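Local coordinates for protein GCN5-related N-acetyltransferase (PDB 3G3S) that is a GCN5-related N-acetyltransferase-like protein that probably transfers an acetyl group from acetyl-CoA to a substrate not yet identified, at residues Asn72-Pro77 / Arg95-Tyr100; Asp118-Ser123 / Cys163-Lys168; Leu200-Ala205 / Glu233-Glu238. All coordinates share one frame; numbering follows the deposited sequence. Where two conformers were deposited one is given.

Contact 1 of 3, residues Asn72-Pro77 / Arg95-Tyr100; sequences NIILVP and RFFTRY. With EDO (1,2-ethanediol), chain H; EDO (1,2-ethanediol), chain F.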
ATOM      1  N   ASN A  72      -2.257 -18.729  20.267  1.00 30.17           N
ATOM      2  CA  ASN A  72      -1.855 -17.819  21.318  1.00 29.53           C
ATOM      3  C   ASN A  72      -2.264 -16.425  20.829  1.00 28.39           C
ATOM      4  O   ASN A  72      -1.435 -15.675  20.311  1.00 27.55           O
ATOM      5  CB  ASN A  72      -0.353 -17.934  21.514  1.00 30.64           C
ATOM      6  CG  ASN A  72       0.166 -17.002  22.573  1.00 37.94           C
ATOM      7  OD1 ASN A  72      -0.583 -16.584  23.471  1.00 42.80           O
ATOM      8  ND2 ASN A  72       1.469 -16.653  22.479  1.00 46.29           N
ATOM      9  N   ILE A  73      -3.535 -16.083  21.022  1.00 25.79           N
ATOM     10  CA  ILE A  73      -4.157 -14.912  20.360  1.00 25.36           C
ATOM     11  C   ILE A  73      -4.870 -13.927  21.240  1.00 26.45           C
ATOM     12  O   ILE A  73      -5.464 -14.314  22.257  1.00 28.02           O
ATOM     13  CB  ILE A  73      -5.204 -15.436  19.286  1.00 24.02           C
ATOM     14  CG1 ILE A  73      -5.676 -14.332  18.359  1.00 24.74           C
ATOM     15  CG2 ILE A  73      -6.396 -16.077  19.961  1.00 22.82           C
ATOM     16  CD1 ILE A  73      -6.176 -14.807  17.028  1.00 17.04           C
ATOM     17  N   ILE A  74      -4.745 -12.634  20.890  1.00 25.26           N
ATOM     18  CA  ILE A  74      -5.550 -11.574  21.501  1.00 22.88           C
ATOM     19  C   ILE A  74      -6.688 -11.264  20.495  1.00 22.29           C
ATOM     20  O   ILE A  74      -6.416 -10.883  19.340  1.00 19.66           O
ATOM     21  CB  ILE A  74      -4.737 -10.272  21.882  1.00 21.36           C
ATOM     22  CG1 ILE A  74      -3.601 -10.611  22.884  1.00 18.17           C
ATOM     23  CG2 ILE A  74      -5.692  -9.174  22.432  1.00 19.82           C
ATOM     24  CD1 ILE A  74      -2.637  -9.406  23.201  1.00 28.01           C
ATOM     25  N   LEU A  75      -7.939 -11.505  20.918  0.80 21.95           N
ATOM     26  CA  LEU A  75      -9.128 -11.209  20.135  0.80 22.49           C
ATOM     27  C   LEU A  75      -9.558  -9.779  20.430  0.80 22.32           C
ATOM     28  O   LEU A  75      -9.745  -9.416  21.605  0.80 22.61           O
ATOM     29  CB  LEU A  75     -10.295 -12.106  20.527  0.80 23.50           C
ATOM     30  CG  LEU A  75     -10.077 -13.595  20.410  0.80 24.32           C
ATOM     31  CD1 LEU A  75     -11.369 -14.313  20.775  0.80 25.34           C
ATOM     32  CD2 LEU A  75      -9.659 -13.921  19.015  0.80 28.28           C
ATOM     33  N   VAL A  76      -9.736  -8.980  19.385  1.00 19.68           N
ATOM     34  CA  VAL A  76     -10.143  -7.601  19.569  1.00 20.74           C
ATOM     35  C   VAL A  76     -11.468  -7.341  18.831  1.00 22.14           C
ATOM     36  O   VAL A  76     -11.479  -7.186  17.626  1.00 22.81           O
ATOM     37  CB  VAL A  76      -9.075  -6.596  19.110  1.00 22.20           C
ATOM     38  CG1 VAL A  76      -9.577  -5.160  19.444  1.00 19.53           C
ATOM     39  CG2 VAL A  76      -7.686  -6.895  19.743  1.00 19.85           C
ATOM     40  N   PRO A  77     -12.584  -7.274  19.570  1.00 21.45           N
ATOM     41  CA  PRO A  77     -13.876  -7.008  18.961  1.00 22.24           C
ATOM     42  C   PRO A  77     -14.062  -5.551  18.537  1.00 25.31           C
ATOM     43  O   PRO A  77     -13.780  -4.640  19.321  1.00 23.83           O
ATOM     44  CB  PRO A  77     -14.855  -7.290  20.085  1.00 23.16           C
ATOM     45  CG  PRO A  77     -14.130  -7.096  21.323  1.00 17.69           C
ATOM     46  CD  PRO A  77     -12.694  -7.439  21.037  1.00 19.91           C
ATOM     47  N   ARG A  95     -10.643 -14.998  28.702  1.00 31.17           N
ATOM     48  CA  ARG A  95     -10.320 -14.020  29.737  1.00 30.89           C
ATOM     49  C   ARG A  95     -10.551 -12.655  29.102  1.00 27.93           C
ATOM     50  O   ARG A  95      -9.983 -12.370  28.057  1.00 25.98           O
ATOM     51  CB  ARG A  95      -8.857 -14.096  30.187  1.00 33.44           C
ATOM     52  CG  ARG A  95      -8.437 -13.031  31.271  1.00 37.66           C
ATOM     53  CD  ARG A  95      -6.927 -13.073  31.629  1.00 42.10           C
ATOM     54  NE  ARG A  95      -6.007 -12.439  30.651  1.00 49.72           N
ATOM     55  CZ  ARG A  95      -5.557 -11.171  30.709  1.00 51.45           C
ATOM     56  NH1 ARG A  95      -5.929 -10.345  31.689  1.00 50.82           N
ATOM     57  NH2 ARG A  95      -4.713 -10.707  29.776  1.00 48.56           N
ATOM     58  N   PHE A  96     -11.364 -11.843  29.754  1.00 26.18           N
ATOM     59  CA  PHE A  96     -11.718 -10.525  29.313  1.00 28.89           C
ATOM     60  C   PHE A  96     -10.778  -9.564  29.983  1.00 28.04           C
ATOM     61  O   PHE A  96     -10.539  -9.703  31.155  1.00 24.54           O
ATOM     62  CB  PHE A  96     -13.158 -10.218  29.744  1.00 33.58           C
ATOM     63  CG  PHE A  96     -13.551  -8.765  29.609  1.00 41.47           C
ATOM     64  CD1 PHE A  96     -13.747  -8.198  28.340  1.00 42.95           C
ATOM     65  CD2 PHE A  96     -13.742  -7.970  30.745  1.00 39.88           C
ATOM     66  CE1 PHE A  96     -14.113  -6.875  28.199  1.00 39.00           C
ATOM     67  CE2 PHE A  96     -14.123  -6.645  30.621  1.00 44.49           C
ATOM     68  CZ  PHE A  96     -14.312  -6.094  29.343  1.00 48.56           C
ATOM     69  N   PHE A  97     -10.250  -8.594  29.241  1.00 28.51           N
ATOM     70  CA  PHE A  97      -9.339  -7.600  29.819  1.00 29.07           C
ATOM     71  C   PHE A  97      -9.334  -6.345  28.956  1.00 28.10           C
ATOM     72  O   PHE A  97      -9.944  -6.329  27.883  1.00 27.14           O
ATOM     73  CB  PHE A  97      -7.915  -8.166  30.039  1.00 28.73           C
ATOM     74  CG  PHE A  97      -7.159  -8.460  28.774  1.00 28.18           C
ATOM     75  CD1 PHE A  97      -7.406  -9.601  28.058  1.00 21.16           C
ATOM     76  CD2 PHE A  97      -6.186  -7.602  28.310  1.00 23.30           C
ATOM     77  CE1 PHE A  97      -6.708  -9.884  26.935  1.00 21.55           C
ATOM     78  CE2 PHE A  97      -5.496  -7.867  27.161  1.00 25.90           C
ATOM     79  CZ  PHE A  97      -5.758  -9.016  26.459  1.00 26.01           C
ATOM     80  N   THR A  98      -8.659  -5.303  29.451  1.00 28.67           N
ATOM     81  CA  THR A  98      -8.618  -3.997  28.816  1.00 28.62           C
ATOM     82  C   THR A  98      -7.237  -3.620  28.359  1.00 28.14           C
ATOM     83  O   THR A  98      -6.267  -3.795  29.095  1.00 26.78           O
ATOM     84  CB  THR A  98      -9.105  -2.895  29.782  1.00 30.61           C
ATOM     85  OG1 THR A  98     -10.439  -3.213  30.208  1.00 39.80           O
ATOM     86  CG2 THR A  98      -9.103  -1.508  29.108  1.00 21.51           C
ATOM     87  N   ARG A  99      -7.159  -3.185  27.102  1.00 26.31           N
ATOM     88  CA  ARG A  99      -5.934  -2.687  26.498  1.00 25.66           C
ATOM     89  C   ARG A  99      -6.185  -1.208  26.273  1.00 26.03           C
ATOM     90  O   ARG A  99      -7.331  -0.749  26.368  1.00 22.63           O
ATOM     91  CB  ARG A  99      -5.605  -3.402  25.195  1.00 24.15           C
ATOM     92  CG  ARG A  99      -5.111  -4.832  25.393  1.00 20.46           C
ATOM     93  CD  ARG A  99      -4.836  -5.539  24.060  1.00 24.05           C
ATOM     94  NE  ARG A  99      -3.874  -4.827  23.212  1.00 25.73           N
ATOM     95  CZ  ARG A  99      -2.595  -5.121  23.079  1.00 27.61           C
ATOM     96  NH1 ARG A  99      -2.038  -6.105  23.759  1.00 25.04           N
ATOM     97  NH2 ARG A  99      -1.851  -4.411  22.262  1.00 32.54           N
ATOM     98  N   TYR A 100      -5.104  -0.471  26.003  1.00 24.89           N
ATOM     99  CA  TYR A 100      -5.174   0.976  25.876  1.00 23.83           C
ATOM    100  C   TYR A 100      -4.542   1.438  24.567  1.00 22.40           C
ATOM    101  O   TYR A 100      -3.342   1.310  24.356  1.00 24.32           O
ATOM    102  CB  TYR A 100      -4.500   1.641  27.105  1.00 25.03           C
ATOM    103  CG  TYR A 100      -5.149   1.173  28.411  1.00 21.88           C
ATOM    104  CD1 TYR A 100      -4.721   0.014  29.024  1.00 22.61           C
ATOM    105  CD2 TYR A 100      -6.221   1.871  29.003  1.00 19.74           C
ATOM    106  CE1 TYR A 100      -5.316  -0.470  30.188  1.00 27.80           C
ATOM    107  CE2 TYR A 100      -6.818   1.392  30.184  1.00 24.31           C
ATOM    108  CZ  TYR A 100      -6.359   0.209  30.751  1.00 25.39           C
ATOM    109  OH  TYR A 100      -6.887  -0.290  31.904  1.00 30.51           O
TER
HETATM  110  C1  EDO H 254     -15.786  -3.667  21.893  1.00 41.09           C
HETATM  111  O1  EDO H 254     -15.535  -2.530  21.076  1.00 30.01           O
HETATM  112  C2  EDO H 254     -16.924  -3.315  22.833  1.00 47.12           C
HETATM  113  O2  EDO H 254     -16.436  -2.305  23.719  1.00 52.09           O
HETATM  114  C1  EDO F 252       2.064  -5.876  19.907  1.00 42.39           C
HETATM  115  O1  EDO F 252       2.559  -5.838  21.251  1.00 53.44           O
HETATM  116  C2  EDO F 252       0.809  -5.029  19.758  1.00 33.78           C
HETATM  117  O2  EDO F 252       0.752  -4.030  20.784  1.00 29.51           O

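Contact 2 of 3, residues Asp118-Ser123 / Cys163-Lys168; sequences DDLPES and CVILHK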
ATOM      1  N   ASP A 118      20.668   7.912  26.574  1.00 46.62           N
ATOM      2  CA  ASP A 118      21.940   8.279  27.207  1.00 47.57           C
ATOM      3  C   ASP A 118      22.056   7.791  28.655  1.00 48.48           C
ATOM      4  O   ASP A 118      23.131   7.378  29.085  1.00 49.06           O
ATOM      5  CB  ASP A 118      22.133   9.803  27.142  1.00 47.29           C
ATOM      6  CG  ASP A 118      22.369  10.319  25.719  1.00 46.30           C
ATOM      7  OD1 ASP A 118      22.705   9.530  24.812  1.00 44.16           O
ATOM      8  OD2 ASP A 118      22.230  11.541  25.506  1.00 59.25           O
ATOM      9  N   ASP A 119      20.943   7.787  29.384  1.00 49.87           N
ATOM     10  CA  ASP A 119      20.930   7.339  30.780  1.00 52.03           C
ATOM     11  C   ASP A 119      21.108   5.827  30.995  1.00 52.10           C
ATOM     12  O   ASP A 119      21.072   5.360  32.145  1.00 51.97           O
ATOM     13  CB  ASP A 119      19.630   7.781  31.475  1.00 52.99           C
ATOM     14  CG  ASP A 119      19.514   9.287  31.626  1.00 57.47           C
ATOM     15  OD1 ASP A 119      20.520  10.031  31.431  1.00 54.03           O
ATOM     16  OD2 ASP A 119      18.384   9.716  31.948  1.00 66.23           O
ATOM     17  N   LEU A 120      21.257   5.059  29.918  1.00 51.84           N
ATOM     18  CA  LEU A 120      21.500   3.634  30.050  1.00 52.42           C
ATOM     19  C   LEU A 120      22.890   3.462  30.677  1.00 53.92           C
ATOM     20  O   LEU A 120      23.876   3.986  30.128  1.00 55.74           O
ATOM     21  CB  LEU A 120      21.471   2.945  28.690  1.00 51.19           C
ATOM     22  CG  LEU A 120      21.519   1.428  28.759  1.00 52.12           C
ATOM     23  CD1 LEU A 120      20.196   0.885  29.300  1.00 51.42           C
ATOM     24  CD2 LEU A 120      21.837   0.835  27.402  1.00 51.23           C
ATOM     25  N   PRO A 121      22.979   2.752  31.827  1.00 54.22           N
ATOM     26  CA  PRO A 121      24.294   2.540  32.478  1.00 55.19           C
ATOM     27  C   PRO A 121      25.341   1.855  31.581  1.00 57.13           C
ATOM     28  O   PRO A 121      24.977   1.046  30.713  1.00 59.41           O
ATOM     29  CB  PRO A 121      23.960   1.647  33.668  1.00 54.29           C
ATOM     30  CG  PRO A 121      22.499   1.837  33.900  1.00 52.63           C
ATOM     31  CD  PRO A 121      21.883   2.122  32.590  1.00 52.47           C
ATOM     32  N   GLU A 122      26.628   2.169  31.807  1.00 56.86           N
ATOM     33  CA  GLU A 122      27.757   1.632  30.996  1.00 54.25           C
ATOM     34  C   GLU A 122      27.836   0.101  31.011  1.00 51.70           C
ATOM     35  O   GLU A 122      28.387  -0.497  30.077  1.00 51.85           O
ATOM     36  CB  GLU A 122      29.102   2.243  31.441  1.00 55.72           C
ATOM     37  N   SER A 123      27.300  -0.500  32.078  0.50 49.90           N
ATOM     38  CA  SER A 123      27.216  -1.950  32.242  0.50 49.14           C
ATOM     39  C   SER A 123      26.377  -2.617  31.146  0.50 48.19           C
ATOM     40  O   SER A 123      26.619  -3.774  30.770  0.50 48.31           O
ATOM     41  CB  SER A 123      26.592  -2.259  33.605  0.50 48.69           C
ATOM     42  OG  SER A 123      26.428  -3.648  33.786  0.50 47.50           O
ATOM     43  N   CYS A 163      15.762  -3.091  18.572  1.00 29.54           N
ATOM     44  CA  CYS A 163      16.990  -3.035  19.331  1.00 28.96           C
ATOM     45  C   CYS A 163      16.841  -3.718  20.702  1.00 26.65           C
ATOM     46  O   CYS A 163      15.743  -3.836  21.257  1.00 24.61           O
ATOM     47  CB  CYS A 163      17.478  -1.603  19.458  1.00 30.83           C
ATOM     48  SG  CYS A 163      16.523  -0.640  20.471  1.00 38.55           S
ATOM     49  N   VAL A 164      17.979  -4.169  21.214  1.00 26.68           N
ATOM     50  CA  VAL A 164      18.073  -4.924  22.439  1.00 25.18           C
ATOM     51  C   VAL A 164      19.142  -4.384  23.365  1.00 25.41           C
ATOM     52  O   VAL A 164      20.058  -3.708  22.927  1.00 24.73           O
ATOM     53  CB  VAL A 164      18.403  -6.405  22.131  1.00 29.26           C
ATOM     54  CG1 VAL A 164      17.261  -7.018  21.414  1.00 18.57           C
ATOM     55  CG2 VAL A 164      19.664  -6.530  21.299  1.00 27.51           C
ATOM     56  N   ILE A 165      18.979  -4.688  24.641  1.00 25.26           N
ATOM     57  CA  ILE A 165      19.928  -4.320  25.676  1.00 26.35           C
ATOM     58  C   ILE A 165      20.573  -5.628  26.153  1.00 27.42           C
ATOM     59  O   ILE A 165      19.883  -6.628  26.392  1.00 25.12           O
ATOM     60  CB  ILE A 165      19.261  -3.539  26.814  1.00 25.98           C
ATOM     61  CG1 ILE A 165      19.034  -2.082  26.393  1.00 28.61           C
ATOM     62  CG2 ILE A 165      20.139  -3.564  28.076  1.00 26.54           C
ATOM     63  CD1 ILE A 165      18.089  -1.313  27.309  1.00 32.28           C
ATOM     64  N   LEU A 166      21.896  -5.641  26.218  1.00 26.38           N
ATOM     65  CA  LEU A 166      22.628  -6.801  26.674  1.00 28.67           C
ATOM     66  C   LEU A 166      23.281  -6.536  28.023  1.00 31.15           C
ATOM     67  O   LEU A 166      23.662  -5.413  28.330  1.00 27.53           O
ATOM     68  CB  LEU A 166      23.717  -7.186  25.674  1.00 30.76           C
ATOM     69  CG  LEU A 166      23.446  -7.945  24.377  1.00 29.77           C
ATOM     70  CD1 LEU A 166      22.309  -7.338  23.612  1.00 39.61           C
ATOM     71  CD2 LEU A 166      24.715  -7.929  23.568  1.00 35.42           C
ATOM     72  N   HIS A 167      23.425  -7.572  28.828  1.00 30.39           N
ATOM     73  CA  HIS A 167      24.129  -7.440  30.100  1.00 32.82           C
ATOM     74  C   HIS A 167      24.812  -8.753  30.364  1.00 32.92           C
ATOM     75  O   HIS A 167      24.174  -9.788  30.260  1.00 28.71           O
ATOM     76  CB  HIS A 167      23.159  -7.121  31.198  1.00 34.15           C
ATOM     77  CG  HIS A 167      23.811  -6.810  32.500  1.00 35.90           C
ATOM     78  ND1 HIS A 167      23.696  -7.624  33.602  1.00 31.80           N
ATOM     79  CD2 HIS A 167      24.583  -5.766  32.877  1.00 32.02           C
ATOM     80  CE1 HIS A 167      24.362  -7.085  34.608  1.00 42.59           C
ATOM     81  NE2 HIS A 167      24.913  -5.959  34.193  1.00 31.10           N
ATOM     82  N   LYS A 168      26.106  -8.724  30.662  1.00 34.06           N
ATOM     83  CA  LYS A 168      26.879  -9.970  30.865  1.00 35.47           C
ATOM     84  C   LYS A 168      26.729 -10.906  29.672  1.00 32.00           C
ATOM     85  O   LYS A 168      26.663 -12.122  29.829  1.00 32.80           O
ATOM     86  CB  LYS A 168      26.451 -10.705  32.143  1.00 37.02           C
ATOM     87  CG  LYS A 168      26.490  -9.876  33.423  1.00 43.61           C
ATOM     88  CD  LYS A 168      27.862  -9.283  33.677  1.00 54.67           C
ATOM     89  CE  LYS A 168      28.049  -8.898  35.143  1.00 64.00           C
ATOM     90  NZ  LYS A 168      28.178 -10.101  36.053  1.00 68.04           N
TER
HETATM   91  O   HOH W   1      27.562  -6.408  31.112  1.00 34.42           O

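Contact 3 of 3, residues Leu200-Ala205 / Glu233-Glu238; sequences LAKACA and EKLGYE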
ATOM      1  N   LEU A 200      15.059  -0.253  31.728  1.00 30.42           N
ATOM      2  CA  LEU A 200      15.617  -0.736  30.495  1.00 27.89           C
ATOM      3  C   LEU A 200      14.624  -0.613  29.326  1.00 26.94           C
ATOM      4  O   LEU A 200      15.005  -0.229  28.215  1.00 26.16           O
ATOM      5  CB  LEU A 200      16.100  -2.176  30.664  1.00 29.02           C
ATOM      6  CG  LEU A 200      17.200  -2.424  31.717  1.00 32.41           C
ATOM      7  CD1 LEU A 200      17.686  -3.850  31.664  1.00 26.61           C
ATOM      8  CD2 LEU A 200      18.390  -1.484  31.580  1.00 29.18           C
ATOM      9  N   ALA A 201      13.366  -0.964  29.569  1.00 29.03           N
ATOM     10  CA  ALA A 201      12.316  -0.883  28.540  1.00 31.08           C
ATOM     11  C   ALA A 201      12.221   0.515  27.902  1.00 31.57           C
ATOM     12  O   ALA A 201      12.152   0.666  26.685  1.00 31.23           O
ATOM     13  CB  ALA A 201      10.958  -1.279  29.154  1.00 32.07           C
ATOM     14  N   LYS A 202      12.269   1.515  28.769  1.00 33.20           N
ATOM     15  CA  LYS A 202      12.193   2.932  28.451  1.00 34.07           C
ATOM     16  C   LYS A 202      13.380   3.368  27.581  1.00 33.08           C
ATOM     17  O   LYS A 202      13.219   4.113  26.627  1.00 31.96           O
ATOM     18  CB  LYS A 202      12.166   3.656  29.797  1.00 33.96           C
ATOM     19  CG  LYS A 202      11.915   5.121  29.828  1.00 42.21           C
ATOM     20  CD  LYS A 202      11.926   5.626  31.308  1.00 46.07           C
ATOM     21  CE  LYS A 202      13.335   5.588  31.958  1.00 54.41           C
ATOM     22  NZ  LYS A 202      13.361   5.695  33.463  1.00 58.01           N
ATOM     23  N   ALA A 203      14.571   2.871  27.900  1.00 32.55           N
ATOM     24  CA  ALA A 203      15.752   3.183  27.125  1.00 29.41           C
ATOM     25  C   ALA A 203      15.700   2.574  25.722  1.00 27.82           C
ATOM     26  O   ALA A 203      16.032   3.252  24.748  1.00 28.51           O
ATOM     27  CB  ALA A 203      17.025   2.716  27.871  1.00 30.11           C
ATOM     28  N   CYS A 204      15.333   1.299  25.600  0.60 26.31           N
ATOM     29  CA  CYS A 204      15.279   0.691  24.268  0.60 25.95           C
ATOM     30  C   CYS A 204      14.070   1.184  23.465  0.60 24.16           C
ATOM     31  O   CYS A 204      14.130   1.194  22.246  0.60 23.81           O
ATOM     32  CB  CYS A 204      15.339  -0.857  24.329  0.60 25.54           C
ATOM     33  SG  CYS A 204      14.201  -1.661  25.450  0.60 26.83           S
ATOM     34  N   ALA A 205      12.975   1.543  24.145  1.00 25.15           N
ATOM     35  CA  ALA A 205      11.810   2.106  23.486  1.00 24.52           C
ATOM     36  C   ALA A 205      12.199   3.466  22.948  1.00 27.78           C
ATOM     37  O   ALA A 205      11.941   3.771  21.790  1.00 27.85           O
ATOM     38  CB  ALA A 205      10.666   2.233  24.437  1.00 24.77           C
ATOM     39  N   GLU A 233       3.243   6.943  27.988  1.00 27.22           N
ATOM     40  CA  GLU A 233       3.026   8.363  28.348  1.00 27.88           C
ATOM     41  C   GLU A 233       4.356   9.041  28.647  1.00 28.25           C
ATOM     42  O   GLU A 233       4.575  10.181  28.238  1.00 32.45           O
ATOM     43  CB  GLU A 233       2.052   8.508  29.509  1.00 26.66           C
ATOM     44  CG  GLU A 233       0.623   8.188  29.100  1.00 29.38           C
ATOM     45  CD  GLU A 233      -0.341   8.041  30.262  1.00 34.22           C
ATOM     46  OE1 GLU A 233       0.095   7.772  31.409  1.00 42.61           O
ATOM     47  OE2 GLU A 233      -1.562   8.168  30.017  1.00 40.91           O
ATOM     48  N   LYS A 234       5.271   8.324  29.290  1.00 30.52           N
ATOM     49  CA  LYS A 234       6.614   8.862  29.547  1.00 31.34           C
ATOM     50  C   LYS A 234       7.349   9.086  28.248  1.00 31.69           C
ATOM     51  O   LYS A 234       8.141  10.003  28.153  1.00 31.75           O
ATOM     52  CB  LYS A 234       7.435   7.949  30.458  1.00 32.35           C
ATOM     53  CG  LYS A 234       6.895   7.868  31.907  1.00 35.67           C
ATOM     54  N   LEU A 235       7.083   8.251  27.242  1.00 28.74           N
ATOM     55  CA  LEU A 235       7.751   8.364  25.942  1.00 27.69           C
ATOM     56  C   LEU A 235       7.102   9.370  25.017  1.00 27.35           C
ATOM     57  O   LEU A 235       7.602   9.609  23.930  1.00 31.11           O
ATOM     58  CB  LEU A 235       7.819   6.997  25.258  1.00 28.77           C
ATOM     59  CG  LEU A 235       8.683   5.957  25.985  1.00 28.89           C
ATOM     60  CD1 LEU A 235       8.433   4.591  25.418  1.00 24.22           C
ATOM     61  CD2 LEU A 235      10.173   6.300  25.914  1.00 21.00           C
ATOM     62  N   GLY A 236       5.955   9.908  25.413  1.00 28.39           N
ATOM     63  CA  GLY A 236       5.275  10.959  24.647  1.00 28.81           C
ATOM     64  C   GLY A 236       3.927  10.612  24.087  1.00 28.45           C
ATOM     65  O   GLY A 236       3.258  11.482  23.556  1.00 28.59           O
ATOM     66  N   TYR A 237       3.522   9.346  24.173  1.00 27.85           N
ATOM     67  CA  TYR A 237       2.223   8.954  23.646  1.00 27.27           C
ATOM     68  C   TYR A 237       1.107   9.470  24.549  1.00 27.42           C
ATOM     69  O   TYR A 237       1.316   9.732  25.740  1.00 31.07           O
ATOM     70  CB  TYR A 237       2.144   7.422  23.488  1.00 24.53           C
ATOM     71  CG  TYR A 237       3.159   6.842  22.541  1.00 24.97           C
ATOM     72  CD1 TYR A 237       2.882   6.747  21.191  1.00 18.97           C
ATOM     73  CD2 TYR A 237       4.375   6.352  22.988  1.00 20.43           C
ATOM     74  CE1 TYR A 237       3.801   6.250  20.312  1.00 13.19           C
ATOM     75  CE2 TYR A 237       5.285   5.800  22.117  1.00 24.24           C
ATOM     76  CZ  TYR A 237       4.986   5.723  20.770  1.00 12.38           C
ATOM     77  OH  TYR A 237       5.903   5.232  19.862  1.00 18.39           O
ATOM     78  N   GLU A 238      -0.077   9.648  23.983  0.60 28.52           N
ATOM     79  CA  GLU A 238      -1.237  10.048  24.751  0.60 28.48           C
ATOM     80  C   GLU A 238      -2.321   9.025  24.528  0.60 28.18           C
ATOM     81  O   GLU A 238      -2.501   8.517  23.415  0.60 30.77           O
ATOM     82  CB  GLU A 238      -1.746  11.416  24.338  0.60 28.12           C
ATOM     83  CG  GLU A 238      -0.804  12.528  24.757  0.60 33.77           C
ATOM     84  CD  GLU A 238      -1.295  13.898  24.366  0.60 37.45           C
ATOM     85  OE1 GLU A 238      -2.477  14.023  23.981  0.60 36.26           O
ATOM     86  OE2 GLU A 238      -0.482  14.854  24.451  0.60 47.24           O
TER

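Contact 1 of 3, residues Asn72-Pro77 / Arg95-Tyr100
I74 reaches F97 and R99 by two different carbons. The apolar contact is small. I74 CG2 meets F97 CZ at 4.0 Å, and the two side chains cross at about a right angle. The other branch of I74 goes to the arginine. CG1 stands anti to the carbonyl carbon (chi1 -59°) and the chain runs on extended, which carries CD1 to 3.4 Å from R99 NH1. I74 CG2 is also 4.1 Å from R99 CD, so the isoleucine lies slantwise across the bend of the arginine chain.

The F97 ring has a second neighbour on its own strand. R95 NH2 sits over the ring centre, 3.3 Å above the ring plane of F97.

The polar contacts belong to R99. Its NH2 donates to O2 of one ethanediol, probably from the crystallisation liquor, at 3.0 Å, at the guanidinium edge, with a bent N-H...O angle of 136°. NH2 also forms a salt bridge with D222, and NE is hydrogen-bonded to Y243 OH. These partners fix the rotation of the guanidinium group. A cacodylate ion, probably of the same origin, comes within about 4 Å of the R99 side chain; such ions can mark a pocket, but its role is not known.

Strands 73-77 and 94-102 are parallel and joined by helix 80-90, a beta-alpha-beta crossover that skips one strand. Strand 239-248 runs between them, antiparallel to both, so the side chains meet across one intervening strand. F53 of strand 52-58 touches both I74 and R99. H224, just after strand 218-223, touches I74 and F97.

Contact 2 of 3, residues Asp118-Ser123 / Cys163-Lys168
S123 meets H167, and beside that pair one water links the backbones of S123 and K168. The water donates to S123 O at 2.8 Å and accepts from K168 N, also at 2.8 Å. The bridge holds the loop backbone to the residue just after strand 162-167.

Next to it, the S123 and H167 side chains meet directly. Both leave the backbone anti to N (chi1 177° for S123, -173° for H167), which brings the hydroxyl to the imidazole edge, in the ring plane. H167 NE2 donates to S123 OG at 2.8 Å, but the bond is weak, with an N-H...O angle of 118°. The oxygen is displaced toward CD2 rather than CE1, with S123 OG only 3.0 Å from H167 CD2. S123 was deposited in two conformers, so this link may not be permanent. The other ring nitrogen, H167 ND1, is hydrogen-bonded to Y195 OH, and F124 stacks on the ring. These also limit its rotation.

In the fold this is one end of the GNAT sheet. Strand 162-167 pairs antiparallel with strand 170-181 on one side and with 125-128, the outermost strand here, on the other. The segment 118-123 is the loop that leads from helix 110-118 into that outermost strand.

The apolar half of the contact lies further back along the strand. L120 and I165 point at each other tip to tip, with CD1 on CD1 at 3.6 Å. The second branch of the leucine follows, L120 CD2 lying 4.2 Å from I165 CG1. L120 also packs on L200 and A203 of helix 200-214, and M126 of the edge strand touches both L120 and I165.

Contact 3 of 3, residues Leu200-Ala205 / Glu233-Glu238
L235 swings CG beside its own backbone N and anti to the carbonyl carbon (chi1 -65°), and an extended second torsion (chi2 167°) splays its two methyls against the helix that carries K202 and A205. CD1 takes the alanine: A205 CB lies 3.4 Å from L235 CD1, tighter than usual for two carbons. CD2 goes to the backbone one turn earlier, 3.8 Å from K202 O. The two branches thus straddle the stretch between residues 202 and 205. K202 adds little more. Its CG is 4.4 Å from L235 CD2, and its chain then turns away with the ammonium group. The contact is apolar and buried, carried mainly by the one leucine.

In this GNAT fold, helix 200-214 comes before strand 218-223, and helix 226-235 after it. Helix 200-214 follows strand 184-191, and its N-terminal residues L200 and A201 end a sequence of the family's pyrophosphate-binding type. In relatives the backbone amides at this helix start bind the pyrophosphate of acetyl-CoA. No cofactor is present here, but a like role is probable. W221 on strand 218-223 touches both A205 and L235, so the three pack together where the two helices meet the sheet.

G236 is the first residue to depart from helical backbone angles after helix 226-235. It forms a Schellman motif, with phi at 116° and its N bonded to E233 O at 3.2 Å. The chain then turns to Y237, whose hydroxyl is hydrogen-bonded to P219 O and whose ring meets F108 edge-to-face.

From the N terminus the chain first closes contact 1. It returns from strand 73-77 through helix 80-90 to strand 94-102, reaching the middle of the sheet. Contact 2 follows and closes a longer loop, from the end of helix 110-118 through strand 125-128 and two helices to strand 162-167. Contact 3 comes last, joining helix 200-214 to the end of helix 226-235 around strand 218-223. The three loops lie in series, so none nests or crosses. Contacts 2 and 3 touch: C163 meets C204, and I165 meets L200. Contact 1 stands apart, its centre 32 Å from that of contact 2, linked to it through the shared sheet.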